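Long-range contact in 16S rRNA methylase (Uncultured bacterium, PDB 7JLZ), which probably methylates N1 of adenine 1408 in 16S rRNA of the 30S ribosomal subunit, a modification linked to aminoglycoside resistance: residues S122-G136 and N201-M212. Sequence-based numbering, arbitrary orientation. Where two conformers were deposited one is given.
Sequences SNILKSNGICEIVLG and NRPLYQLKFKKM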
ATOM      1  N   SER A 122      -4.650   6.817   8.593  1.00 34.90           N
ATOM      2  CA  SER A 122      -5.588   6.363   9.610  0.58 38.19           C
ATOM      3  C   SER A 122      -7.019   6.369   9.091  1.00 35.61           C
ATOM      4  O   SER A 122      -7.832   5.547   9.515  1.00 45.26           O
ATOM      5  CB  SER A 122      -5.464   7.229  10.862  0.58 41.01           C
ATOM      6  OG  SER A 122      -5.654   6.446  12.026  0.58 42.01           O
ATOM      7  N   ASN A 123      -7.343   7.273   8.164  1.00 33.77           N
ATOM      8  CA  ASN A 123      -8.722   7.371   7.696  1.00 32.87           C
ATOM      9  C   ASN A 123      -9.072   6.324   6.645  1.00 31.99           C
ATOM     10  O   ASN A 123     -10.256   6.050   6.442  1.00 32.75           O
ATOM     11  CB  ASN A 123      -9.005   8.781   7.171  1.00 32.10           C
ATOM     12  CG  ASN A 123      -9.222   9.779   8.306  1.00 43.03           C
ATOM     13  OD1 ASN A 123      -8.949   9.480   9.468  1.00 47.28           O
ATOM     14  ND2 ASN A 123      -9.720  10.953   7.977  1.00 48.62           N
ATOM     15  N   ILE A 124      -8.085   5.728   5.969  1.00 26.66           N
ATOM     16  CA  ILE A 124      -8.396   4.567   5.148  1.00 23.13           C
ATOM     17  C   ILE A 124      -8.741   3.365   6.026  1.00 27.00           C
ATOM     18  O   ILE A 124      -9.601   2.546   5.672  1.00 27.78           O
ATOM     19  CB  ILE A 124      -7.199   4.268   4.217  1.00 24.86           C
ATOM     20  CG1 ILE A 124      -7.045   5.374   3.167  1.00 25.33           C
ATOM     21  CG2 ILE A 124      -7.342   2.884   3.544  1.00 28.86           C
ATOM     22  CD1 ILE A 124      -5.706   5.283   2.384  1.00 27.14           C
ATOM     23  N   LEU A 125      -8.106   3.253   7.188  1.00 28.33           N
ATOM     24  CA  LEU A 125      -8.190   2.050   8.005  1.00 29.95           C
ATOM     25  C   LEU A 125      -9.474   2.001   8.820  1.00 33.17           C
ATOM     26  O   LEU A 125      -9.942   3.025   9.322  1.00 36.45           O
ATOM     27  CB  LEU A 125      -7.002   1.980   8.963  1.00 35.14           C
ATOM     28  CG  LEU A 125      -5.688   1.542   8.343  1.00 34.28           C
ATOM     29  CD1 LEU A 125      -4.550   1.774   9.320  1.00 37.39           C
ATOM     30  CD2 LEU A 125      -5.810   0.078   7.990  1.00 35.49           C
ATOM     31  N   LYS A 126     -10.014   0.793   8.983  1.00 34.56           N
ATOM     32  CA  LYS A 126     -11.009   0.546  10.017  1.00 33.71           C
ATOM     33  C   LYS A 126     -10.350   0.664  11.387  1.00 31.87           C
ATOM     34  O   LYS A 126      -9.120   0.581  11.512  1.00 35.74           O
ATOM     35  CB  LYS A 126     -11.619  -0.845   9.861  1.00 35.29           C
ATOM     36  CG  LYS A 126     -12.336  -1.104   8.557  1.00 38.84           C
ATOM     37  CD  LYS A 126     -13.001  -2.458   8.624  1.00 47.34           C
ATOM     38  CE  LYS A 126     -13.936  -2.692   7.467  1.00 53.61           C
ATOM     39  NZ  LYS A 126     -14.623  -4.004   7.616  1.00 57.99           N
ATOM     40  N   SER A 127     -11.179   0.804  12.430  1.00 41.63           N
ATOM     41  CA  SER A 127     -10.651   1.116  13.758  1.00 38.75           C
ATOM     42  C   SER A 127      -9.603   0.103  14.206  1.00 43.72           C
ATOM     43  O   SER A 127      -8.548   0.477  14.733  1.00 44.82           O
ATOM     44  CB  SER A 127     -11.796   1.211  14.769  1.00 48.04           C
ATOM     45  OG  SER A 127     -12.542   0.009  14.818  1.00 55.67           O
ATOM     46  N   ASN A 128      -9.844  -1.184  13.975  1.00 40.85           N
ATOM     47  CA  ASN A 128      -8.876  -2.197  14.375  1.00 47.71           C
ATOM     48  C   ASN A 128      -7.987  -2.639  13.216  1.00 43.31           C
ATOM     49  O   ASN A 128      -7.523  -3.783  13.194  1.00 44.50           O
ATOM     50  CB  ASN A 128      -9.587  -3.395  15.000  1.00 60.11           C
ATOM     51  CG  ASN A 128      -8.707  -4.141  15.983  1.00 78.78           C
ATOM     52  OD1 ASN A 128      -7.700  -3.610  16.459  1.00 84.15           O
ATOM     53  ND2 ASN A 128      -9.084  -5.376  16.296  1.00 85.23           N
ATOM     54  N   GLY A 129      -7.738  -1.748  12.253  1.00 39.13           N
ATOM     55  CA  GLY A 129      -6.959  -2.114  11.090  1.00 36.56           C
ATOM     56  C   GLY A 129      -5.468  -2.108  11.355  1.00 33.55           C
ATOM     57  O   GLY A 129      -4.987  -1.572  12.352  1.00 38.49           O
ATOM     58  N   ILE A 130      -4.739  -2.736  10.432  1.00 31.41           N
ATOM     59  CA  ILE A 130      -3.286  -2.850  10.482  1.00 34.41           C
ATOM     60  C   ILE A 130      -2.701  -2.129   9.277  1.00 33.86           C
ATOM     61  O   ILE A 130      -3.191  -2.290   8.153  1.00 31.32           O
ATOM     62  CB  ILE A 130      -2.829  -4.324  10.493  1.00 36.40           C
ATOM     63  CG1 ILE A 130      -3.295  -5.031  11.763  1.00 40.94           C
ATOM     64  CG2 ILE A 130      -1.311  -4.422  10.319  1.00 43.71           C
ATOM     65  CD1 ILE A 130      -3.097  -4.209  13.016  1.00 48.78           C
ATOM     66  N   CYS A 131      -1.663  -1.330   9.508  1.00 30.34           N
ATOM     67  CA  CYS A 131      -0.924  -0.689   8.430  1.00 28.63           C
ATOM     68  C   CYS A 131       0.449  -1.333   8.330  1.00 26.96           C
ATOM     69  O   CYS A 131       1.107  -1.548   9.349  1.00 28.41           O
ATOM     70  CB  CYS A 131      -0.785   0.815   8.669  1.00 31.67           C
ATOM     71  SG  CYS A 131       0.181   1.687   7.425  1.00 33.58           S
ATOM     72  N   GLU A 132       0.860  -1.667   7.112  1.00 26.04           N
ATOM     73  CA  GLU A 132       2.202  -2.170   6.851  1.00 26.36           C
ATOM     74  C   GLU A 132       2.879  -1.195   5.901  1.00 28.02           C
ATOM     75  O   GLU A 132       2.282  -0.783   4.896  1.00 27.34           O
ATOM     76  CB  GLU A 132       2.165  -3.583   6.254  1.00 30.74           C
ATOM     77  CG  GLU A 132       3.545  -4.145   5.883  1.00 35.58           C
ATOM     78  CD  GLU A 132       3.485  -5.556   5.311  1.00 46.56           C
ATOM     79  OE1 GLU A 132       2.561  -6.312   5.674  1.00 48.50           O
ATOM     80  OE2 GLU A 132       4.372  -5.910   4.497  1.00 49.41           O
ATOM     81  N   ILE A 133       4.096  -0.781   6.242  1.00 29.00           N
ATOM     82  CA  ILE A 133       4.854   0.172   5.443  1.00 27.44           C
ATOM     83  C   ILE A 133       6.166  -0.494   5.075  1.00 24.68           C
ATOM     84  O   ILE A 133       6.916  -0.927   5.957  1.00 29.12           O
ATOM     85  CB  ILE A 133       5.097   1.496   6.187  1.00 30.19           C
ATOM     86  CG1 ILE A 133       3.771   2.174   6.522  1.00 28.61           C
ATOM     87  CG2 ILE A 133       5.942   2.435   5.349  1.00 31.17           C
ATOM     88  CD1 ILE A 133       3.935   3.536   7.182  1.00 35.06           C
ATOM     89  N   VAL A 134       6.425  -0.594   3.779  1.00 25.35           N
ATOM     90  CA  VAL A 134       7.673  -1.137   3.263  1.00 27.36           C
ATOM     91  C   VAL A 134       8.565   0.041   2.903  1.00 30.73           C
ATOM     92  O   VAL A 134       8.162   0.915   2.129  1.00 29.03           O
ATOM     93  CB  VAL A 134       7.422  -2.044   2.050  1.00 26.67           C
ATOM     94  CG1 VAL A 134       8.750  -2.488   1.421  1.00 29.91           C
ATOM     95  CG2 VAL A 134       6.577  -3.253   2.467  1.00 27.68           C
ATOM     96  N   LEU A 135       9.768   0.074   3.478  1.00 33.98           N
ATOM     97  CA  LEU A 135      10.696   1.181   3.327  1.00 34.99           C
ATOM     98  C   LEU A 135      11.947   0.714   2.597  1.00 37.71           C
ATOM     99  O   LEU A 135      12.381  -0.436   2.739  1.00 36.44           O
ATOM    100  CB  LEU A 135      11.107   1.768   4.688  1.00 39.86           C
ATOM    101  CG  LEU A 135      10.066   2.572   5.468  1.00 47.98           C
ATOM    102  CD1 LEU A 135      10.635   3.073   6.795  1.00 49.47           C
ATOM    103  CD2 LEU A 135       9.602   3.732   4.626  1.00 51.05           C
ATOM    104  N   GLY A 136      12.520   1.625   1.815  1.00 36.40           N
ATOM    105  CA  GLY A 136      13.794   1.376   1.167  1.00 37.51           C
ATOM    106  C   GLY A 136      13.843   1.763  -0.299  1.00 36.27           C
ATOM    107  O   GLY A 136      14.934   1.914  -0.860  1.00 42.69           O
ATOM    108  N   ASN A 201      23.690  -1.677   0.991  1.00 88.55           N
ATOM    109  CA  ASN A 201      23.555  -3.052   0.530  1.00 87.98           C
ATOM    110  C   ASN A 201      22.132  -3.339   0.064  1.00 85.46           C
ATOM    111  O   ASN A 201      21.676  -4.483   0.085  1.00 86.32           O
ATOM    112  CB  ASN A 201      23.962  -4.030   1.639  1.00 87.47           C
ATOM    113  N   ARG A 202      21.433  -2.277  -0.349  1.00 81.28           N
ATOM    114  CA  ARG A 202      20.076  -2.308  -0.885  1.00 74.15           C
ATOM    115  C   ARG A 202      19.057  -2.996   0.032  1.00 69.10           C
ATOM    116  O   ARG A 202      18.251  -3.803  -0.458  1.00 65.84           O
ATOM    117  CB  ARG A 202      20.071  -2.992  -2.249  1.00 70.82           C
ATOM    118  N   PRO A 203      19.020  -2.714   1.338  1.00 62.74           N
ATOM    119  CA  PRO A 203      18.087  -3.442   2.199  1.00 53.64           C
ATOM    120  C   PRO A 203      16.698  -2.836   2.145  1.00 45.59           C
ATOM    121  O   PRO A 203      16.521  -1.635   1.927  1.00 46.30           O
ATOM    122  CB  PRO A 203      18.706  -3.286   3.588  1.00 55.85           C
ATOM    123  CG  PRO A 203      19.315  -1.929   3.538  1.00 63.33           C
ATOM    124  CD  PRO A 203      19.748  -1.678   2.097  1.00 65.20           C
ATOM    125  N   LEU A 204      15.703  -3.697   2.332  1.00 38.75           N
ATOM    126  CA  LEU A 204      14.315  -3.272   2.429  1.00 37.90           C
ATOM    127  C   LEU A 204      13.757  -3.682   3.786  1.00 29.79           C
ATOM    128  O   LEU A 204      14.132  -4.725   4.335  1.00 34.97           O
ATOM    129  CB  LEU A 204      13.461  -3.864   1.301  1.00 42.66           C
ATOM    130  CG  LEU A 204      13.772  -3.382  -0.125  1.00 45.69           C
ATOM    131  CD1 LEU A 204      12.802  -4.005  -1.117  1.00 47.96           C
ATOM    132  CD2 LEU A 204      13.730  -1.852  -0.224  1.00 35.50           C
ATOM    133  N   TYR A 205      12.854  -2.861   4.315  1.00 30.87           N
ATOM    134  CA  TYR A 205      12.322  -3.049   5.653  1.00 31.43           C
ATOM    135  C   TYR A 205      10.805  -3.041   5.611  1.00 31.67           C
ATOM    136  O   TYR A 205      10.193  -2.388   4.761  1.00 31.29           O
ATOM    137  CB  TYR A 205      12.802  -1.957   6.614  1.00 29.91           C
ATOM    138  CG  TYR A 205      14.307  -1.878   6.676  1.00 36.68           C
ATOM    139  CD1 TYR A 205      15.029  -2.715   7.514  1.00 34.33           C
ATOM    140  CD2 TYR A 205      15.007  -0.983   5.873  1.00 36.17           C
ATOM    141  CE1 TYR A 205      16.409  -2.649   7.561  1.00 40.09           C
ATOM    142  CE2 TYR A 205      16.374  -0.912   5.913  1.00 39.55           C
ATOM    143  CZ  TYR A 205      17.072  -1.743   6.760  1.00 42.39           C
ATOM    144  OH  TYR A 205      18.443  -1.665   6.800  1.00 47.25           O
ATOM    145  N   GLN A 206      10.226  -3.794   6.534  1.00 29.00           N
ATOM    146  CA  GLN A 206       8.786  -3.914   6.724  1.00 27.81           C
ATOM    147  C   GLN A 206       8.459  -3.453   8.136  1.00 27.24           C
ATOM    148  O   GLN A 206       9.066  -3.922   9.094  1.00 29.07           O
ATOM    149  CB  GLN A 206       8.375  -5.372   6.534  1.00 34.09           C
ATOM    150  CG  GLN A 206       6.901  -5.649   6.396  1.00 48.00           C
ATOM    151  CD  GLN A 206       6.642  -7.137   6.242  1.00 58.24           C
ATOM    152  OE1 GLN A 206       6.981  -7.926   7.125  1.00 64.59           O
ATOM    153  NE2 GLN A 206       6.065  -7.532   5.110  1.00 58.82           N
ATOM    154  N   LEU A 207       7.495  -2.552   8.266  1.00 28.36           N
ATOM    155  CA  LEU A 207       7.068  -2.052   9.564  1.00 27.13           C
ATOM    156  C   LEU A 207       5.562  -2.210   9.624  1.00 26.80           C
ATOM    157  O   LEU A 207       4.876  -1.895   8.649  1.00 28.40           O
ATOM    158  CB  LEU A 207       7.447  -0.573   9.758  1.00 30.09           C
ATOM    159  CG  LEU A 207       8.911  -0.183   9.986  1.00 33.64           C
ATOM    160  CD1 LEU A 207       9.748  -0.363   8.719  1.00 37.26           C
ATOM    161  CD2 LEU A 207       9.009   1.245  10.485  1.00 33.02           C
ATOM    162  N   LYS A 208       5.050  -2.720  10.745  1.00 26.59           N
ATOM    163  CA  LYS A 208       3.612  -2.876  10.934  1.00 25.55           C
ATOM    164  C   LYS A 208       3.156  -2.027  12.105  1.00 30.03           C
ATOM    165  O   LYS A 208       3.885  -1.846  13.082  1.00 30.77           O
ATOM    166  CB  LYS A 208       3.216  -4.338  11.179  1.00 28.66           C
ATOM    167  CG  LYS A 208       3.547  -5.212   9.962  1.00 36.69           C
ATOM    168  CD  LYS A 208       3.028  -6.632  10.096  1.00 44.33           C
ATOM    169  CE  LYS A 208       3.341  -7.431   8.830  1.00 51.24           C
ATOM    170  NZ  LYS A 208       2.978  -8.875   8.952  1.00 56.88           N
ATOM    171  N   PHE A 209       1.937  -1.512  11.987  1.00 30.74           N
ATOM    172  CA  PHE A 209       1.374  -0.604  12.972  1.00 30.32           C
ATOM    173  C   PHE A 209      -0.083  -0.954  13.206  1.00 34.86           C
ATOM    174  O   PHE A 209      -0.741  -1.576  12.368  1.00 33.72           O
ATOM    175  CB  PHE A 209       1.442   0.867  12.530  1.00 29.47           C
ATOM    176  CG  PHE A 209       2.797   1.306  12.032  1.00 33.25           C
ATOM    177  CD1 PHE A 209       3.199   1.037  10.732  1.00 30.49           C
ATOM    178  CD2 PHE A 209       3.645   2.018  12.859  1.00 32.03           C
ATOM    179  CE1 PHE A 209       4.433   1.451  10.278  1.00 30.63           C
ATOM    180  CE2 PHE A 209       4.870   2.437  12.408  1.00 33.51           C
ATOM    181  CZ  PHE A 209       5.265   2.150  11.115  1.00 32.31           C
ATOM    182  N   LYS A 210      -0.578  -0.535  14.362  1.00 31.60           N
ATOM    183  CA  LYS A 210      -2.010  -0.410  14.577  1.00 35.18           C
ATOM    184  C   LYS A 210      -2.318   1.041  14.922  1.00 36.69           C
ATOM    185  O   LYS A 210      -1.423   1.854  15.155  1.00 38.50           O
ATOM    186  CB  LYS A 210      -2.497  -1.368  15.669  1.00 37.55           C
ATOM    187  CG  LYS A 210      -1.722  -1.293  16.959  1.00 44.65           C
ATOM    188  CD  LYS A 210      -2.331  -2.233  17.998  1.00 52.76           C
ATOM    189  CE  LYS A 210      -1.530  -2.252  19.288  1.00 57.97           C
ATOM    190  NZ  LYS A 210      -2.174  -3.131  20.315  1.00 65.78           N
ATOM    191  N   LYS A 211      -3.599   1.384  14.907  1.00 39.38           N
ATOM    192  CA  LYS A 211      -3.980   2.745  15.254  1.00 43.12           C
ATOM    193  C   LYS A 211      -3.713   3.031  16.723  1.00 46.51           C
ATOM    194  O   LYS A 211      -3.852   2.162  17.591  1.00 49.67           O
ATOM    195  CB  LYS A 211      -5.450   2.982  14.964  1.00 43.36           C
ATOM    196  CG  LYS A 211      -5.798   2.971  13.519  1.00 38.36           C
ATOM    197  CD  LYS A 211      -7.235   3.424  13.396  1.00 42.16           C
ATOM    198  CE  LYS A 211      -7.611   3.670  11.976  1.00 40.97           C
ATOM    199  NZ  LYS A 211      -8.862   4.477  11.953  1.00 36.51           N
ATOM    200  N   MET A 212      -3.339   4.270  17.005  1.00 47.15           N
ATOM    201  CA  MET A 212      -3.123   4.660  18.386  1.00 52.10           C
ATOM    202  C   MET A 212      -4.459   4.943  19.061  1.00 58.70           C
ATOM    203  O   MET A 212      -5.458   5.176  18.389  1.00 59.68           O
ATOM    204  CB  MET A 212      -2.223   5.880  18.465  1.00 53.94           C
ATOM    205  CG  MET A 212      -0.820   5.620  18.002  1.00 55.11           C
ATOM    206  SD  MET A 212       0.134   7.121  18.171  1.00 64.43           S
ATOM    207  CE  MET A 212       0.094   7.338  19.949  1.00 61.15           C
TER
HETATM  208  O   HOH W   1      -5.721  -0.309  14.400  1.00 45.49           O
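Strands 129-135 and 205-211 pair antiparallel through C131-F209, I133-L207 and L135-Y205, each a hydrogen-bonded pair; the middle one is made by I133 N to L207 O (2.8 Å) and L207 N to I133 O (2.9 Å). Along the face carrying these side chains, I133 brings CD1 to within 3.8 Å of F209 CE1, and the L135 and L207 CD1 methyls lie 4.0 Å apart. F167 of helix 156-168 packs over I133, L207 and F209. Strand 205-211 is inserted between 129-135 and 172-179, which gives the 3-2-1-4-5-7-6 order of a class I, Rossmann-like methyltransferase. On the other face E132 extends with CG anti to its backbone N (chi1 177°), crossing Q206; OE2 accepts a bond from Q206 NE2, modelled doubtfully short, with carboxylate and amide planes 77° apart. K208 runs alongside E132, its CE 3.4 Å from OE1, but the salt bridge of OE1 is with K96. Beyond the pairing, the extended K211 reaches the end of helix 120-124, where NZ donates to S122 O (2.9 Å) and, from above the carbonyl plane, to L125 O (3.2 Å). A water accepts from K211 N (2.8 Å) and donates to S127 O and G129 O, bridging the 126-129 type I turn to the strand.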